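Side-chain contacts in ornithine carbamoyltransferase (Giardia intestinalis, PDB 3GRF), which probably catalyses the reversible transfer of a carbamoyl group between carbamoyl phosphate and ornithine, with citrulline on the other side of the reaction, in arginine degradation: residues M143-K148 with N157-I162; D236-D241 with A268-T273. One frame throughout, in Å; residues are numbered along the deposited sequence.

Interaction 1 of 2, residues M143-K148 with N157-I162; sequences MTIKEK and NGFKGI
The backbones of K146 and F159 come nearest each other here, with CA atoms 7.3 Å apart, where the loop at 157-162, helical in its backbone angles at 159-161, passes beside the helix that precedes it. F159 spans most of that gap with its ring. With CG anti to the carbonyl carbon (chi1 -69°), the phenyl group is carried from the loop to the helix, and its far end does the touching: CZ lies 3.7 Å from CB of K146, and CE2 4.1 Å from CG2 of I145. The same CE2 also comes within 4.0 Å of the backbone N of K146. The isoleucine methyl sits at the ring edge, close to the ring plane. F155, in the loop between the two segments, makes an edge-to-face contact with the same ring.

K146 suits a border position, because its aliphatic root packs on the phenyl group while the extended chain beyond CG leads away to a salt bridge between NZ and D26 of helix 18-33. In the two-domain carbamoyltransferase fold, helix 135-151 leads from the carbamoyl phosphate-binding part toward the ornithine-binding part, and the loop feeds strand 164-167 of the second, Rossmann-like sheet. I145 faces that second part, and its CG2 also meets CG2 of I162 at 4.1 Å, the two branched side chains lying alongside each other and pointing opposite ways. Beta-branched residues fill this buried layer well, being broad close to the backbone. The loop is drawn together by a 3.1 Å backbone hydrogen bond from I162 N to F159 O.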
loop_
_atom_site.group_PDB
_atom_site.type_symbol
_atom_site.label_atom_id
_atom_site.label_comp_id
_atom_site.label_asym_id
_atom_site.label_seq_id
_atom_site.Cartn_x
_atom_site.Cartn_y
_atom_site.Cartn_z
ATOM N N MET A 143 -18.052 18.099 12.640
ATOM C CA MET A 143 -17.260 17.743 13.814
ATOM C C MET A 143 -16.318 18.868 14.293
ATOM O O MET A 143 -16.220 19.140 15.495
ATOM C CB MET A 143 -16.492 16.479 13.542
ATOM C CG MET A 143 -15.536 16.066 14.699
ATOM S SD MET A 143 -13.997 15.234 14.071
ATOM C CE MET A 143 -13.130 15.102 15.625
ATOM N N THR A 144 -15.630 19.514 13.360
ATOM C CA THR A 144 -14.728 20.624 13.657
ATOM C C THR A 144 -15.512 21.806 14.212
ATOM O O THR A 144 -15.077 22.448 15.176
ATOM C CB THR A 144 -13.939 21.065 12.365
ATOM O OG1 THR A 144 -13.172 19.958 11.865
ATOM C CG2 THR A 144 -13.035 22.285 12.650
ATOM N N ILE A 145 -16.667 22.100 13.602
ATOM C CA ILE A 145 -17.524 23.171 14.098
ATOM C C ILE A 145 -17.961 22.833 15.554
ATOM O O ILE A 145 -17.796 23.663 16.444
ATOM C CB ILE A 145 -18.741 23.424 13.153
ATOM C CG1 ILE A 145 -18.270 24.113 11.863
ATOM C CG2 ILE A 145 -19.864 24.276 13.810
ATOM C CD1 ILE A 145 -19.268 23.960 10.657
ATOM N N LYS A 146 -18.454 21.624 15.820
ATOM C CA LYS A 146 -18.868 21.306 17.209
ATOM C C LYS A 146 -17.742 21.378 18.217
ATOM O O LYS A 146 -17.933 21.825 19.355
ATOM C CB LYS A 146 -19.526 19.914 17.328
ATOM C CG LYS A 146 -19.699 19.495 18.841
ATOM C CD LYS A 146 -20.728 18.376 18.963
ATOM C CE LYS A 146 -21.091 18.126 20.413
ATOM N NZ LYS A 146 -21.957 16.910 20.390
ATOM N N GLU A 147 -16.597 20.842 17.824
ATOM C CA GLU A 147 -15.361 20.860 18.589
ATOM C C GLU A 147 -14.918 22.255 18.949
ATOM O O GLU A 147 -14.679 22.553 20.092
ATOM C CB GLU A 147 -14.252 20.237 17.752
ATOM C CG GLU A 147 -13.029 19.897 18.552
ATOM C CD GLU A 147 -11.956 19.264 17.704
ATOM O OE1 GLU A 147 -11.734 19.736 16.573
ATOM O OE2 GLU A 147 -11.324 18.309 18.173
ATOM N N LYS A 148 -14.750 23.099 17.941
ATOM C CA LYS A 148 -14.327 24.479 18.170
ATOM C C LYS A 148 -15.260 25.266 19.095
ATOM O O LYS A 148 -14.806 25.812 20.096
ATOM C CB LYS A 148 -14.130 25.238 16.839
ATOM C CG LYS A 148 -12.995 24.688 16.043
ATOM C CD LYS A 148 -11.663 24.845 16.800
ATOM C CE LYS A 148 -10.639 23.787 16.341
ATOM N NZ LYS A 148 -9.346 23.867 17.097
ATOM N N ASN A 157 -26.635 26.118 22.437
ATOM C CA ASN A 157 -27.665 25.968 21.402
ATOM C C ASN A 157 -27.295 25.000 20.268
ATOM O O ASN A 157 -27.900 25.029 19.197
ATOM C CB ASN A 157 -28.173 27.326 20.883
ATOM C CG ASN A 157 -29.557 27.229 20.216
ATOM O OD1 ASN A 157 -30.321 26.308 20.488
ATOM N ND2 ASN A 157 -29.850 28.152 19.297
ATOM N N GLY A 158 -26.263 24.160 20.520
ATOM C CA GLY A 158 -25.884 23.132 19.584
ATOM C C GLY A 158 -25.557 23.730 18.227
ATOM O O GLY A 158 -25.130 24.870 18.168
ATOM N N PHE A 159 -25.775 22.952 17.167
ATOM C CA PHE A 159 -25.652 23.429 15.776
ATOM C C PHE A 159 -26.743 24.446 15.433
ATOM O O PHE A 159 -26.566 25.316 14.573
ATOM C CB PHE A 159 -25.703 22.256 14.787
ATOM C CG PHE A 159 -24.505 21.343 14.840
ATOM C CD1 PHE A 159 -24.612 20.064 15.388
ATOM C CD2 PHE A 159 -23.263 21.741 14.319
ATOM C CE1 PHE A 159 -23.501 19.216 15.443
ATOM C CE2 PHE A 159 -22.161 20.898 14.380
ATOM C CZ PHE A 159 -22.281 19.641 14.946
ATOM N N LYS A 160 -27.863 24.363 16.139
ATOM C CA LYS A 160 -29.010 25.210 15.853
ATOM C C LYS A 160 -28.687 26.700 15.789
ATOM O O LYS A 160 -29.240 27.393 14.942
ATOM C CB LYS A 160 -30.118 24.965 16.868
ATOM C CG LYS A 160 -30.451 23.503 17.052
ATOM C CD LYS A 160 -31.330 23.052 15.943
ATOM C CE LYS A 160 -31.196 21.559 15.696
ATOM N NZ LYS A 160 -31.491 20.698 16.887
ATOM N N GLY A 161 -27.802 27.171 16.678
ATOM C CA GLY A 161 -27.451 28.594 16.818
ATOM C C GLY A 161 -26.283 29.057 15.963
ATOM O O GLY A 161 -26.020 30.256 15.856
ATOM N N ILE A 162 -25.573 28.104 15.351
ATOM C CA ILE A 162 -24.382 28.429 14.567
ATOM C C ILE A 162 -24.845 28.802 13.178
ATOM O O ILE A 162 -25.332 27.937 12.446
ATOM C CB ILE A 162 -23.357 27.254 14.454
ATOM C CG1 ILE A 162 -22.979 26.721 15.820
ATOM C CG2 ILE A 162 -22.045 27.760 13.830
ATOM C CD1 ILE A 162 -22.625 27.831 16.793
#

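Interaction 2 of 2, residues D236-D241 with A268-T273; sequences DVVYTD and AVMAVT
V238, on strand 237-240 of the parallel Rossmann-like sheet in the ornithine-binding domain, packs against M270 and T273, where the short helix 267-270 runs into a type I turn, M270 to T273. The apolar contacts centre on the valine. Its CB lies 3.8 Å from SD of M270, whose chain sets off to one side of the valine and then folds at chi2 and chi3 to bring the sulfur against the strand. A flexible, unbranched methionine can fit itself in this way to a rigid, branched valine, itself well suited to a strand. The CG2 methyl of V238, also 3.8 Å from SD of M270, meets CG2 of T273 at 3.5 Å, the valine and threonine side chains crossing at a slant.

The polar bonds lie on the turn side, centred on T273. This residue is amphipathic: its methyl faces the buried valine, while OG1 bonds back to the turn and also to S277 OG. Rotation about chi1 (71°) sets the hydroxyl between backbone N and carbonyl carbon, from where it can reach back. M270 O thus accepts two bonds, one from T273 N at 3.1 Å and the other from T273 OG1 at 2.8 Å, the hydroxyl lying in the carbonyl plane on a lone pair.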
loop_
_atom_site.group_PDB
_atom_site.type_symbol
_atom_site.label_atom_id
_atom_site.label_comp_id
_atom_site.label_asym_id
_atom_site.label_seq_id
_atom_site.Cartn_x
_atom_site.Cartn_y
_atom_site.Cartn_z
ATOM N N ASP A 236 -21.399 32.754 11.913
ATOM C CA ASP A 236 -20.459 32.189 12.891
ATOM C C ASP A 236 -19.359 31.352 12.239
ATOM O O ASP A 236 -18.353 31.030 12.868
ATOM C CB ASP A 236 -21.210 31.342 13.917
ATOM C CG ASP A 236 -22.291 32.114 14.630
ATOM O OD1 ASP A 236 -23.475 31.765 14.456
ATOM O OD2 ASP A 236 -21.953 33.061 15.367
ATOM N N VAL A 237 -19.567 30.969 10.978
ATOM C CA VAL A 237 -18.616 30.149 10.225
ATOM C C VAL A 237 -18.608 30.745 8.836
ATOM O O VAL A 237 -19.680 30.980 8.267
ATOM C CB VAL A 237 -19.036 28.663 10.065
ATOM C CG1 VAL A 237 -17.932 27.875 9.257
ATOM C CG2 VAL A 237 -19.290 28.026 11.430
ATOM N N VAL A 238 -17.406 30.983 8.314
ATOM C CA VAL A 238 -17.261 31.332 6.913
ATOM C C VAL A 238 -16.388 30.309 6.197
ATOM O O VAL A 238 -15.216 30.115 6.524
ATOM C CB VAL A 238 -16.643 32.716 6.730
ATOM C CG1 VAL A 238 -16.507 33.050 5.206
ATOM C CG2 VAL A 238 -17.475 33.783 7.457
ATOM N N TYR A 239 -16.946 29.678 5.175
ATOM C CA TYR A 239 -16.289 28.525 4.623
ATOM C C TYR A 239 -16.144 28.860 3.163
ATOM O O TYR A 239 -17.054 29.426 2.571
ATOM C CB TYR A 239 -17.196 27.311 4.869
ATOM C CG TYR A 239 -16.652 25.928 4.573
ATOM C CD1 TYR A 239 -16.206 25.570 3.302
ATOM C CD2 TYR A 239 -16.662 24.975 5.540
ATOM C CE1 TYR A 239 -15.762 24.292 3.022
ATOM C CE2 TYR A 239 -16.258 23.709 5.283
ATOM C CZ TYR A 239 -15.773 23.377 4.030
ATOM O OH TYR A 239 -15.364 22.104 3.794
ATOM N N THR A 240 -14.978 28.559 2.604
ATOM C CA THR A 240 -14.774 28.697 1.166
ATOM C C THR A 240 -13.916 27.571 0.637
ATOM O O THR A 240 -13.374 26.774 1.408
ATOM C CB THR A 240 -14.203 30.083 0.803
ATOM O OG1 THR A 240 -14.267 30.249 -0.622
ATOM C CG2 THR A 240 -12.793 30.258 1.322
ATOM N N ASP A 241 -13.839 27.430 -0.681
ATOM C CA ASP A 241 -12.921 26.424 -1.203
ATOM C C ASP A 241 -12.495 26.754 -2.616
ATOM O O ASP A 241 -12.928 27.757 -3.157
ATOM C CB ASP A 241 -13.462 24.969 -0.994
ATOM C CG ASP A 241 -14.364 24.457 -2.129
ATOM O OD1 ASP A 241 -14.290 23.255 -2.424
ATOM O OD2 ASP A 241 -15.148 25.217 -2.709
ATOM N N ALA A 268 -12.372 42.369 5.136
ATOM C CA ALA A 268 -13.648 43.101 5.221
ATOM C C ALA A 268 -14.817 42.133 5.287
ATOM O O ALA A 268 -15.848 42.425 5.897
ATOM C CB ALA A 268 -13.837 44.014 4.011
ATOM N N VAL A 269 -14.664 40.990 4.639
ATOM C CA VAL A 269 -15.675 39.942 4.727
ATOM C C VAL A 269 -15.707 39.414 6.168
ATOM O O VAL A 269 -16.769 39.373 6.777
ATOM C CB VAL A 269 -15.474 38.801 3.646
ATOM C CG1 VAL A 269 -16.284 37.569 3.982
ATOM C CG2 VAL A 269 -15.900 39.276 2.254
ATOM N N MET A 270 -14.552 39.022 6.718
ATOM C CA MET A 270 -14.490 38.475 8.083
ATOM C C MET A 270 -14.888 39.490 9.177
ATOM O O MET A 270 -15.465 39.106 10.213
ATOM C CB MET A 270 -13.116 37.854 8.385
ATOM C CG MET A 270 -12.768 36.652 7.500
ATOM S SD MET A 270 -13.925 35.244 7.674
ATOM C CE MET A 270 -13.334 34.568 9.293
ATOM N N ALA A 271 -14.600 40.773 8.922
ATOM C CA ALA A 271 -15.018 41.879 9.799
ATOM C C ALA A 271 -16.525 42.049 9.966
ATOM O O ALA A 271 -16.961 42.743 10.866
ATOM C CB ALA A 271 -14.361 43.218 9.368
ATOM N N VAL A 272 -17.332 41.400 9.104
ATOM C CA VAL A 272 -18.774 41.544 9.287
ATOM C C VAL A 272 -19.403 40.374 10.023
ATOM O O VAL A 272 -20.586 40.376 10.339
ATOM C CB VAL A 272 -19.520 41.797 7.961
ATOM C CG1 VAL A 272 -19.010 43.073 7.297
ATOM C CG2 VAL A 272 -19.373 40.622 7.009
ATOM N N THR A 273 -18.590 39.345 10.318
ATOM C CA THR A 273 -19.108 38.143 10.973
ATOM C C THR A 273 -19.188 38.304 12.498
ATOM O O THR A 273 -18.832 39.352 13.045
ATOM C CB THR A 273 -18.307 36.922 10.574
ATOM O OG1 THR A 273 -17.013 36.972 11.182
ATOM C CG2 THR A 273 -18.174 36.858 9.067
#

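Following the chain from the N terminus, interaction 1 is reached at helix 135-151 and closes a short loop of eight residues at 157-162, before strand 164-167 begins. Interaction 2 opens only later, at strand 237-240, and closes a longer loop of 26 residues at 268-273. The two are in series, neither nested nor crossed, yet they meet in space with centres about 16 Å apart. V237 and D236 join them: V237 CG2 lies 3.7 Å from I162 CG2 and 4.1 Å from I145 CG1, and D236 OD1 3.5 Å from I162 CA. The strand meets helix 135-151 through V237 and Y239, and the 268-273 turn through V238, linking layers on its two faces.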